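PDB 3SYJ: adhesion and penetration protein autotransporter from Haemophilus influenzae, which promotes bacterial adherence to and invasion of host cells, self-associates between bacteria, and is probably a serine protease carried to the cell surface as an autotransporter passenger. Local coordinates for residues G1-F5 with I211-D217; N88-H92 with R491-T495; R162-D166 with D199-A203; E448-G454 with F471-G477. All coordinates share one frame; numbering follows the deposited sequence.

Interaction 1 of 4, residues G1-F5 with I211-D217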
# COMPACT_ATOMS: atom_id res chain seq x y z
N GLY A 1 -39.19 3.56 -55.91
CA GLY A 1 -40.18 2.69 -55.30
C GLY A 1 -41.18 3.42 -54.43
O GLY A 1 -41.10 4.63 -54.27
N HIS A 2 -42.12 2.67 -53.86
CA HIS A 2 -43.19 3.23 -53.06
C HIS A 2 -43.02 2.85 -51.61
O HIS A 2 -43.05 1.67 -51.26
CB HIS A 2 -44.55 2.73 -53.54
CG HIS A 2 -44.93 3.20 -54.91
ND1 HIS A 2 -44.54 2.55 -56.06
CD2 HIS A 2 -45.69 4.25 -55.31
CE1 HIS A 2 -45.02 3.19 -57.11
NE2 HIS A 2 -45.72 4.23 -56.68
N THR A 3 -42.86 3.86 -50.75
CA THR A 3 -42.79 3.64 -49.32
C THR A 3 -44.08 4.09 -48.64
O THR A 3 -44.95 4.71 -49.26
CB THR A 3 -41.59 4.39 -48.71
OG1 THR A 3 -41.78 5.81 -48.82
CG2 THR A 3 -40.29 4.00 -49.41
N TYR A 4 -44.20 3.77 -47.35
CA TYR A 4 -45.35 4.13 -46.54
C TYR A 4 -45.06 5.38 -45.72
O TYR A 4 -44.20 5.38 -44.84
CB TYR A 4 -45.70 2.96 -45.62
CG TYR A 4 -46.84 3.20 -44.66
CD1 TYR A 4 -47.93 3.99 -45.02
CD2 TYR A 4 -46.84 2.61 -43.40
CE1 TYR A 4 -48.97 4.20 -44.14
CE2 TYR A 4 -47.88 2.82 -42.51
CZ TYR A 4 -48.94 3.62 -42.89
OH TYR A 4 -49.98 3.82 -42.00
N PHE A 5 -45.77 6.46 -46.03
CA PHE A 5 -45.60 7.74 -45.35
C PHE A 5 -45.91 7.67 -43.85
O PHE A 5 -45.55 8.57 -43.09
CB PHE A 5 -46.44 8.83 -46.02
CG PHE A 5 -46.22 10.21 -45.46
CD1 PHE A 5 -45.01 10.86 -45.66
CD2 PHE A 5 -47.21 10.86 -44.74
CE1 PHE A 5 -44.79 12.13 -45.14
CE2 PHE A 5 -47.00 12.13 -44.22
CZ PHE A 5 -45.79 12.76 -44.43
N ILE A 211 -41.69 -2.77 -49.79
CA ILE A 211 -41.46 -1.71 -50.77
C ILE A 211 -41.66 -2.23 -52.19
O ILE A 211 -41.15 -3.28 -52.57
CB ILE A 211 -40.05 -1.10 -50.61
CG1 ILE A 211 -39.89 0.15 -51.47
CG2 ILE A 211 -38.97 -2.14 -50.92
CD1 ILE A 211 -38.56 0.84 -51.25
N ALA A 212 -42.43 -1.47 -52.97
CA ALA A 212 -42.74 -1.87 -54.34
C ALA A 212 -41.93 -1.02 -55.30
O ALA A 212 -41.56 0.11 -54.99
CB ALA A 212 -44.22 -1.70 -54.61
N GLY A 213 -41.67 -1.56 -56.48
CA GLY A 213 -40.90 -0.85 -57.48
C GLY A 213 -41.78 0.03 -58.33
O GLY A 213 -43.00 -0.09 -58.28
N SER A 214 -41.16 0.90 -59.11
CA SER A 214 -41.88 1.81 -60.00
C SER A 214 -41.03 2.08 -61.25
O SER A 214 -40.04 1.40 -61.48
CB SER A 214 -42.20 3.11 -59.28
OG SER A 214 -41.08 3.55 -58.53
N LYS A 215 -41.43 3.05 -62.06
CA LYS A 215 -40.64 3.40 -63.23
C LYS A 215 -39.21 3.73 -62.82
O LYS A 215 -38.99 4.61 -62.00
CB LYS A 215 -41.24 4.58 -64.00
CG LYS A 215 -42.33 4.18 -64.96
CD LYS A 215 -43.11 5.40 -65.42
CE LYS A 215 -44.46 5.00 -66.02
NZ LYS A 215 -45.39 6.17 -66.14
N GLY A 216 -38.25 3.01 -63.41
CA GLY A 216 -36.85 3.23 -63.12
C GLY A 216 -36.26 2.13 -62.27
O GLY A 216 -35.04 2.04 -62.11
N ASP A 217 -37.13 1.30 -61.72
CA ASP A 217 -36.71 0.20 -60.87
C ASP A 217 -36.50 -1.07 -61.68
O ASP A 217 -36.04 -2.08 -61.14
CB ASP A 217 -37.74 -0.05 -59.76
CG ASP A 217 -37.57 0.90 -58.59
OD1 ASP A 217 -36.45 0.98 -58.04
OD2 ASP A 217 -38.57 1.56 -58.20
O HOH W 1 -37.15 1.29 -55.08
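The amino nitrogen of G1 makes a salt bridge with D217, G1 N lying 3.1 Å from D217 OD2 and using the syn lone pair of that oxygen. The anti lone pair of the same oxygen takes the backbone N-H of S214, with S214 N 2.8 Å from D217 OD2, so two donors grip one atom. With its CG anti to its own carbonyl carbon (chi1 -82°), D217 brings its carboxylate back to the start of the type II turn S214-D217. D217 OD1 pairs with R153 and also accepts from water 1, which G1 N reaches only weakly, while Q159 gives G1 N a further acceptor. A buried, paired N terminus next to S218, by similarity the catalytic serine, resembles the chymotrypsin-family arrangement in which a free amino terminus pairs with the aspartate preceding the active-site serine. The shared motif is consistent with a peptidase domain in its mature form.

At H2 the chain forms a single antiparallel bridge of the hydrogen-bonded kind with A212. H2 N donates to A212 O over 2.9 Å at 152°. The imidazole of H2 brings CE1 to within 3.6 Å of S214 CB, with G213 O near the ring edge, and it also stacks with F160. H2 O rests 3.5 Å from I211 CG1. T3 follows with purely apolar contact: its CG2 and the CD1 of I211 lie alongside each other, T3 CG2 to I211 CD1 being 4.0 Å, and the two side chains point the same way.

Interaction 2 of 4, residues N88-H92 with R491-T495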
# COMPACT_ATOMS: atom_id res chain seq x y z
N ASN A 88 -16.92 11.90 -50.72
CA ASN A 88 -15.64 11.87 -50.03
C ASN A 88 -14.59 11.34 -50.99
O ASN A 88 -14.62 10.16 -51.34
CB ASN A 88 -15.74 10.98 -48.78
CG ASN A 88 -14.41 10.85 -48.02
OD1 ASN A 88 -13.39 11.42 -48.41
ND2 ASN A 88 -14.43 10.09 -46.94
N PRO A 89 -13.66 12.21 -51.43
CA PRO A 89 -12.64 11.82 -52.43
C PRO A 89 -11.71 10.67 -51.97
O PRO A 89 -11.13 10.00 -52.82
CB PRO A 89 -11.85 13.12 -52.64
CG PRO A 89 -12.10 13.91 -51.38
CD PRO A 89 -13.54 13.63 -51.07
N ASP A 90 -11.61 10.43 -50.66
CA ASP A 90 -10.82 9.30 -50.15
C ASP A 90 -11.33 7.95 -50.65
O ASP A 90 -10.62 6.95 -50.57
CB ASP A 90 -10.80 9.30 -48.62
CG ASP A 90 -10.00 10.45 -48.05
OD1 ASP A 90 -9.55 11.29 -48.85
OD2 ASP A 90 -9.82 10.52 -46.82
N GLN A 91 -12.56 7.91 -51.15
CA GLN A 91 -13.17 6.64 -51.52
C GLN A 91 -12.66 6.13 -52.86
O GLN A 91 -12.64 4.93 -53.10
CB GLN A 91 -14.69 6.73 -51.55
CG GLN A 91 -15.35 5.46 -52.07
CD GLN A 91 -16.86 5.43 -51.86
OE1 GLN A 91 -17.54 6.47 -51.98
NE2 GLN A 91 -17.40 4.25 -51.54
N HIS A 92 -12.27 7.05 -53.73
CA HIS A 92 -11.78 6.68 -55.06
C HIS A 92 -12.72 5.68 -55.73
O HIS A 92 -12.29 4.59 -56.15
CB HIS A 92 -10.38 6.08 -54.96
CG HIS A 92 -9.35 7.06 -54.51
ND1 HIS A 92 -8.55 7.75 -55.39
CD2 HIS A 92 -9.01 7.49 -53.27
CE1 HIS A 92 -7.74 8.56 -54.72
NE2 HIS A 92 -8.00 8.42 -53.43
N ARG A 491 -1.76 13.50 -44.62
CA ARG A 491 -3.03 12.97 -44.15
C ARG A 491 -3.22 11.55 -44.68
O ARG A 491 -2.73 11.21 -45.77
CB ARG A 491 -4.21 13.86 -44.57
CG ARG A 491 -4.31 14.14 -46.05
CD ARG A 491 -5.53 15.02 -46.38
NE ARG A 491 -6.69 14.19 -46.63
CZ ARG A 491 -7.08 13.80 -47.84
NH1 ARG A 491 -6.42 14.19 -48.92
NH2 ARG A 491 -8.14 13.03 -47.96
N ILE A 492 -3.91 10.71 -43.92
CA ILE A 492 -4.23 9.37 -44.40
C ILE A 492 -5.59 9.41 -45.08
O ILE A 492 -6.57 9.86 -44.50
CB ILE A 492 -4.25 8.34 -43.24
CG1 ILE A 492 -2.94 8.40 -42.44
CG2 ILE A 492 -4.45 6.93 -43.78
CD1 ILE A 492 -3.00 7.61 -41.15
N GLN A 493 -5.64 8.97 -46.34
CA GLN A 493 -6.92 8.84 -47.02
C GLN A 493 -7.63 7.61 -46.49
O GLN A 493 -7.13 6.49 -46.59
CB GLN A 493 -6.71 8.70 -48.52
CG GLN A 493 -6.05 9.89 -49.16
CD GLN A 493 -6.17 9.84 -50.66
OE1 GLN A 493 -7.26 9.94 -51.20
NE2 GLN A 493 -5.03 9.69 -51.34
N ASN A 494 -8.80 7.83 -45.92
CA ASN A 494 -9.57 6.74 -45.36
C ASN A 494 -11.04 7.10 -45.43
O ASN A 494 -11.39 8.28 -45.36
CB ASN A 494 -9.15 6.45 -43.92
CG ASN A 494 -9.48 7.58 -42.98
OD1 ASN A 494 -8.86 8.65 -43.03
ND2 ASN A 494 -10.45 7.36 -42.10
N THR A 495 -11.88 6.08 -45.57
CA THR A 495 -13.32 6.25 -45.73
C THR A 495 -14.12 5.88 -44.47
O THR A 495 -15.11 6.54 -44.15
CB THR A 495 -13.86 5.40 -46.91
OG1 THR A 495 -13.52 6.03 -48.15
CG2 THR A 495 -15.37 5.26 -46.84
O HOH W 2 -16.92 8.75 -46.15
O HOH W 3 -8.31 12.03 -45.16
O HOH W 4 -8.69 12.48 -51.05
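The carboxylate of D90 lies over the backbone of Q493 and N494, with D90 OD2 only 3.4 Å from Q493 CA. N494 N donates to D90 OD2 over 3.0 Å, meeting it from above the carboxylate plane. The other oxygen faces R491: this is a salt bridge at the guanidinium edge, the two flat groups nearly coplanar at 23°, although the modelled 2.4 Å between D90 OD1 and R491 NH2 is too short to be trusted as a length. Water 3 ties D90 OD2, R491 NH2 and I492 O together, and water 4 donates to both D90 OD1 and Q493 OE1. R491 has a second acid partner in D532.

Here a short 3-10 segment of the peptidase domain, residues 89-91, docks against weak strand 493-494, the last strand in a parallel sheet of the beta-helix. N88 OD1 accepts from D90 N in an Asx turn, 3.0 Å apart, which probably helps to set the direction of the D90 side chain.

Beside it, H92 NE2 donates to Q493 OE1 over 2.8 Å at 161°. The acceptor sits in the imidazole plane, whereas the ring and amide planes are turned 49° apart; the H92 ring is stacked with Y472. T495 OG1 packs 3.4 Å from Q91 CA and is buried there without a polar partner in the model.

Interaction 3 of 4, residues R162-D166 with D199-A203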
# COMPACT_ATOMS: atom_id res chain seq x y z
N ARG A 162 -46.75 6.76 -49.78
CA ARG A 162 -48.20 6.63 -49.81
C ARG A 162 -48.77 6.80 -48.41
O ARG A 162 -48.22 6.26 -47.45
CB ARG A 162 -48.60 5.26 -50.35
CG ARG A 162 -48.02 4.96 -51.70
CD ARG A 162 -48.94 4.07 -52.51
NE ARG A 162 -48.73 4.34 -53.93
CZ ARG A 162 -49.53 5.10 -54.66
NH1 ARG A 162 -50.61 5.64 -54.13
NH2 ARG A 162 -49.25 5.30 -55.94
N ASN A 163 -49.87 7.55 -48.31
CA ASN A 163 -50.49 7.79 -47.01
C ASN A 163 -51.57 6.77 -46.69
O ASN A 163 -51.74 5.77 -47.39
CB ASN A 163 -51.02 9.22 -46.90
CG ASN A 163 -52.16 9.50 -47.87
OD1 ASN A 163 -52.84 8.58 -48.33
ND2 ASN A 163 -52.37 10.77 -48.18
N ASP A 164 -52.31 7.03 -45.62
CA ASP A 164 -53.31 6.08 -45.15
C ASP A 164 -54.52 5.97 -46.09
O ASP A 164 -55.32 5.04 -45.99
CB ASP A 164 -53.72 6.40 -43.72
CG ASP A 164 -52.82 5.74 -42.69
OD1 ASP A 164 -52.23 4.69 -43.04
OD2 ASP A 164 -52.69 6.24 -41.56
N GLN A 165 -54.63 6.90 -47.03
CA GLN A 165 -55.69 6.85 -48.03
C GLN A 165 -55.11 6.28 -49.33
O GLN A 165 -55.77 6.27 -50.37
CB GLN A 165 -56.30 8.25 -48.26
CG GLN A 165 -57.15 8.80 -47.08
CD GLN A 165 -56.30 9.39 -45.94
OE1 GLN A 165 -56.54 9.11 -44.75
NE2 GLN A 165 -55.32 10.23 -46.30
N ASP A 166 -53.87 5.79 -49.24
CA ASP A 166 -53.15 5.22 -50.37
C ASP A 166 -52.93 6.22 -51.49
O ASP A 166 -52.92 5.87 -52.67
CB ASP A 166 -53.87 3.98 -50.93
CG ASP A 166 -52.94 3.07 -51.70
OD1 ASP A 166 -51.73 3.05 -51.39
OD2 ASP A 166 -53.41 2.36 -52.62
N ASP A 199 -50.16 -4.36 -49.77
CA ASP A 199 -50.51 -3.03 -49.29
C ASP A 199 -49.33 -2.43 -48.53
O ASP A 199 -48.93 -2.94 -47.48
CB ASP A 199 -51.74 -3.15 -48.39
CG ASP A 199 -52.19 -1.82 -47.82
OD1 ASP A 199 -51.54 -0.79 -48.12
OD2 ASP A 199 -53.19 -1.81 -47.07
N VAL A 200 -48.78 -1.34 -49.05
CA VAL A 200 -47.58 -0.75 -48.46
C VAL A 200 -47.86 -0.21 -47.06
O VAL A 200 -46.96 -0.11 -46.23
CB VAL A 200 -46.98 0.36 -49.36
CG1 VAL A 200 -47.80 1.62 -49.28
CG2 VAL A 200 -45.55 0.64 -48.94
N ARG A 201 -49.13 0.11 -46.81
CA ARG A 201 -49.55 0.66 -45.52
C ARG A 201 -49.44 -0.40 -44.44
O ARG A 201 -49.47 -0.09 -43.25
CB ARG A 201 -50.99 1.17 -45.60
CG ARG A 201 -51.23 2.30 -46.60
CD ARG A 201 -52.71 2.63 -46.73
NE ARG A 201 -53.50 1.47 -47.15
CZ ARG A 201 -54.83 1.45 -47.24
NH1 ARG A 201 -55.53 2.54 -46.94
NH2 ARG A 201 -55.45 0.35 -47.63
N LYS A 202 -49.30 -1.66 -44.85
CA LYS A 202 -49.36 -2.76 -43.90
C LYS A 202 -48.07 -3.56 -43.81
O LYS A 202 -47.38 -3.77 -44.80
CB LYS A 202 -50.53 -3.68 -44.23
CG LYS A 202 -51.89 -3.00 -44.09
CD LYS A 202 -53.00 -3.89 -44.59
CE LYS A 202 -54.33 -3.53 -43.95
NZ LYS A 202 -54.28 -3.60 -42.44
N ALA A 203 -47.77 -4.02 -42.60
CA ALA A 203 -46.68 -4.96 -42.40
C ALA A 203 -46.97 -6.25 -43.17
O ALA A 203 -48.10 -6.72 -43.21
CB ALA A 203 -46.48 -5.24 -40.92
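One hydrogen bond joins R201 to D164 across the two segments: R201 NH1 donates to D164 O over 2.7 Å at 144°. The oxygen lies in the guanidinium plane, yet the nitrogen stands above the plane of the carbonyl, 43° out of it.

The ionic part positions that guanidinium. R201 grips D199 side-on, with NE to OD1 at 3.1 Å between R201 and D199, and R201 NH2 to D199 OD2 at 3.2 Å. A bend at the third torsion (chi3 -58°) brings NE back to the acid of its own turn, while NH1 remains directed at D164. Because D199 OD1 also takes R201 N in an Asx turn, two bonds hold that oxygen.

Each side contains a type I beta turn, N163-D166 in one and D199-K202 in the other. The first connects antiparallel strands 159-162 and 168-172 of the peptidase domain; the second belongs to the long loop between strands 193-196 and 221-226. N163 OD1 makes its own Asx turn with Q165 N, 2.8 Å away, and D164 OD1 is held by the hydroxyl of Y4.

Packing supplies the rest. The aliphatic part of R201 crosses the first turn, R201 CD lying 3.4 Å from N163 O. V200 and R162 cross at about a right angle, V200 CG1 touching R162 CB at 3.9 Å. Y4 also packs against both V200 and R201, next to this surface contact.

Interaction 4 of 4, residues E448-G454 with F471-G477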
# COMPACT_ATOMS: atom_id res chain seq x y z
N GLU A 448 -0.45 4.35 -57.21
CA GLU A 448 -1.59 4.56 -56.32
C GLU A 448 -2.07 3.21 -55.81
O GLU A 448 -2.13 2.24 -56.57
CB GLU A 448 -2.71 5.28 -57.08
CG GLU A 448 -3.85 5.79 -56.23
CD GLU A 448 -4.84 6.64 -57.03
OE1 GLU A 448 -5.34 6.16 -58.07
OE2 GLU A 448 -5.12 7.78 -56.60
N ILE A 449 -2.38 3.14 -54.52
CA ILE A 449 -2.74 1.87 -53.87
C ILE A 449 -3.96 2.04 -52.97
O ILE A 449 -3.97 2.90 -52.09
CB ILE A 449 -1.56 1.30 -53.03
CG1 ILE A 449 -0.31 1.10 -53.89
CG2 ILE A 449 -1.95 0.01 -52.35
CD1 ILE A 449 0.97 0.92 -53.08
N GLY A 450 -4.99 1.23 -53.20
CA GLY A 450 -6.17 1.27 -52.36
C GLY A 450 -6.49 -0.08 -51.74
O GLY A 450 -6.31 -1.12 -52.37
N LEU A 451 -6.95 -0.06 -50.50
CA LEU A 451 -7.51 -1.24 -49.85
C LEU A 451 -9.03 -1.09 -49.73
O LEU A 451 -9.51 -0.09 -49.20
CB LEU A 451 -6.89 -1.43 -48.47
CG LEU A 451 -5.51 -2.09 -48.41
CD1 LEU A 451 -4.81 -1.71 -47.12
CD2 LEU A 451 -5.66 -3.60 -48.54
N VAL A 452 -9.78 -2.07 -50.23
CA VAL A 452 -11.24 -2.01 -50.20
C VAL A 452 -11.86 -3.36 -49.86
O VAL A 452 -11.29 -4.40 -50.16
CB VAL A 452 -11.84 -1.51 -51.54
CG1 VAL A 452 -11.43 -0.08 -51.81
CG2 VAL A 452 -11.44 -2.43 -52.68
N SER A 453 -13.04 -3.29 -49.23
CA SER A 453 -13.87 -4.46 -48.89
C SER A 453 -13.48 -5.13 -47.58
O SER A 453 -14.12 -6.09 -47.17
CB SER A 453 -13.76 -5.56 -49.93
OG SER A 453 -12.78 -6.52 -49.54
N GLY A 454 -12.43 -4.63 -46.94
CA GLY A 454 -12.04 -5.13 -45.64
C GLY A 454 -11.40 -6.51 -45.65
O GLY A 454 -10.93 -6.98 -44.63
N PHE A 471 -1.86 6.54 -51.19
CA PHE A 471 -2.38 5.32 -50.60
C PHE A 471 -3.72 5.68 -49.96
O PHE A 471 -3.85 6.72 -49.33
CB PHE A 471 -1.41 4.78 -49.54
CG PHE A 471 -1.82 3.46 -48.94
CD1 PHE A 471 -1.20 2.28 -49.33
CD2 PHE A 471 -2.81 3.40 -47.97
CE1 PHE A 471 -1.57 1.06 -48.78
CE2 PHE A 471 -3.19 2.19 -47.42
CZ PHE A 471 -2.58 1.02 -47.82
N TYR A 472 -4.71 4.82 -50.13
CA TYR A 472 -6.01 5.10 -49.52
C TYR A 472 -6.71 3.83 -49.05
O TYR A 472 -6.61 2.77 -49.68
CB TYR A 472 -6.92 5.86 -50.49
CG TYR A 472 -7.31 5.07 -51.72
CD1 TYR A 472 -8.48 4.32 -51.73
CD2 TYR A 472 -6.50 5.05 -52.85
CE1 TYR A 472 -8.83 3.57 -52.85
CE2 TYR A 472 -6.85 4.31 -53.96
CZ TYR A 472 -8.02 3.57 -53.96
OH TYR A 472 -8.36 2.84 -55.07
N PHE A 473 -7.41 3.96 -47.92
CA PHE A 473 -8.39 2.98 -47.50
C PHE A 473 -9.76 3.40 -48.05
O PHE A 473 -10.38 4.35 -47.57
CB PHE A 473 -8.44 2.87 -45.98
CG PHE A 473 -7.12 2.52 -45.35
CD1 PHE A 473 -6.80 1.21 -45.06
CD2 PHE A 473 -6.19 3.51 -45.06
CE1 PHE A 473 -5.58 0.88 -44.48
CE2 PHE A 473 -4.97 3.19 -44.48
CZ PHE A 473 -4.66 1.88 -44.20
N GLY A 474 -10.22 2.69 -49.07
CA GLY A 474 -11.52 2.98 -49.65
C GLY A 474 -12.64 2.34 -48.85
O GLY A 474 -12.50 2.08 -47.66
N PHE A 475 -13.76 2.09 -49.53
CA PHE A 475 -14.95 1.47 -48.95
C PHE A 475 -14.59 0.21 -48.20
O PHE A 475 -14.14 -0.77 -48.80
CB PHE A 475 -15.93 1.14 -50.07
CG PHE A 475 -17.17 0.43 -49.62
CD1 PHE A 475 -18.18 1.12 -48.98
CD2 PHE A 475 -17.36 -0.93 -49.89
CE1 PHE A 475 -19.35 0.47 -48.58
CE2 PHE A 475 -18.52 -1.59 -49.49
CZ PHE A 475 -19.52 -0.88 -48.84
N ARG A 476 -14.78 0.24 -46.88
CA ARG A 476 -14.55 -0.90 -45.97
C ARG A 476 -13.06 -1.23 -45.72
O ARG A 476 -12.74 -2.14 -44.95
CB ARG A 476 -15.36 -2.13 -46.38
CG ARG A 476 -16.84 -1.96 -46.08
CD ARG A 476 -17.64 -3.15 -46.54
NE ARG A 476 -19.07 -2.91 -46.39
CZ ARG A 476 -20.01 -3.73 -46.85
NH1 ARG A 476 -19.68 -4.84 -47.49
NH2 ARG A 476 -21.29 -3.43 -46.66
N GLY A 477 -12.18 -0.48 -46.35
CA GLY A 477 -10.76 -0.54 -46.06
C GLY A 477 -10.17 -1.93 -46.12
O GLY A 477 -10.55 -2.73 -46.97
O HOH W 5 -9.16 -4.67 -48.26
O HOH W 6 -16.88 -6.52 -47.81
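Y472 lays its ring over G450 in a CH-pi contact: G450 CA stands 3.4 Å from the centroid of the Y472 ring and 15° off its normal, over the centre. A first torsion that sets CG between the backbone N and carbonyl carbon of Y472 (chi1 66°) folds the ring onto the neighbouring strand. E448 CG comes to an edge of the same ring. On the other sheet face, L451 CD1 reaches the edge of the F471 ring, 3.6 Å from F471 CZ, and also touches F473 CE1. I449 CG2 meets F471 CE1 at 3.7 Å.

Strands 449-452 and 471-473 hold these groups in line. Their short axes come within 4.8 Å and lie 11° from parallel, bonded Y472 N to I449 O, L451 N to Y472 O, and G474 N to L451 O. This is the ladder between successive rungs of a right-handed parallel beta-helix, as in autotransporter passengers. Where the first strand turns its corner, S453 N donates to F475 O over 2.8 Å, and G454 N bonds G477 O, which water 5 also meets.

Further out, F473 packs on L480, A499 and I501 of later strands, E448 touches H92 of the peptidase domain, and R476 forms a salt bridge with D50. The apolar face of I449, L451, F471 and F473 therefore joins the buried core of the helix, while the Y472 face turns toward the peptidase domain; the strand hydrogen bonds set the register, and the CH-pi contact is possible because G450 has no side chain between its CA and the ring.

From the N terminus, interaction 1 opens at residue 1 and closes at 211-217, tying the first strand to the loop beside the putative active-site serine. Within the long chain loop that interaction 1 closes lies interaction 3, 162-166 with 199-203, and it touches interaction 1 through the strand 2-4 region. Interaction 2 starts at 88-92, before interaction 1 has closed, and ends at 491-495, so the two cross; it also encloses interaction 3. Interaction 4, 448-454 with 471-477, is nested inside interaction 2 and follows interactions 1 and 3 in series. Both reach one parallel sheet, where interaction 4 pairs neighbouring beta-helix strands and interaction 2 docks the peptidase domain, their centres about 8 Å apart.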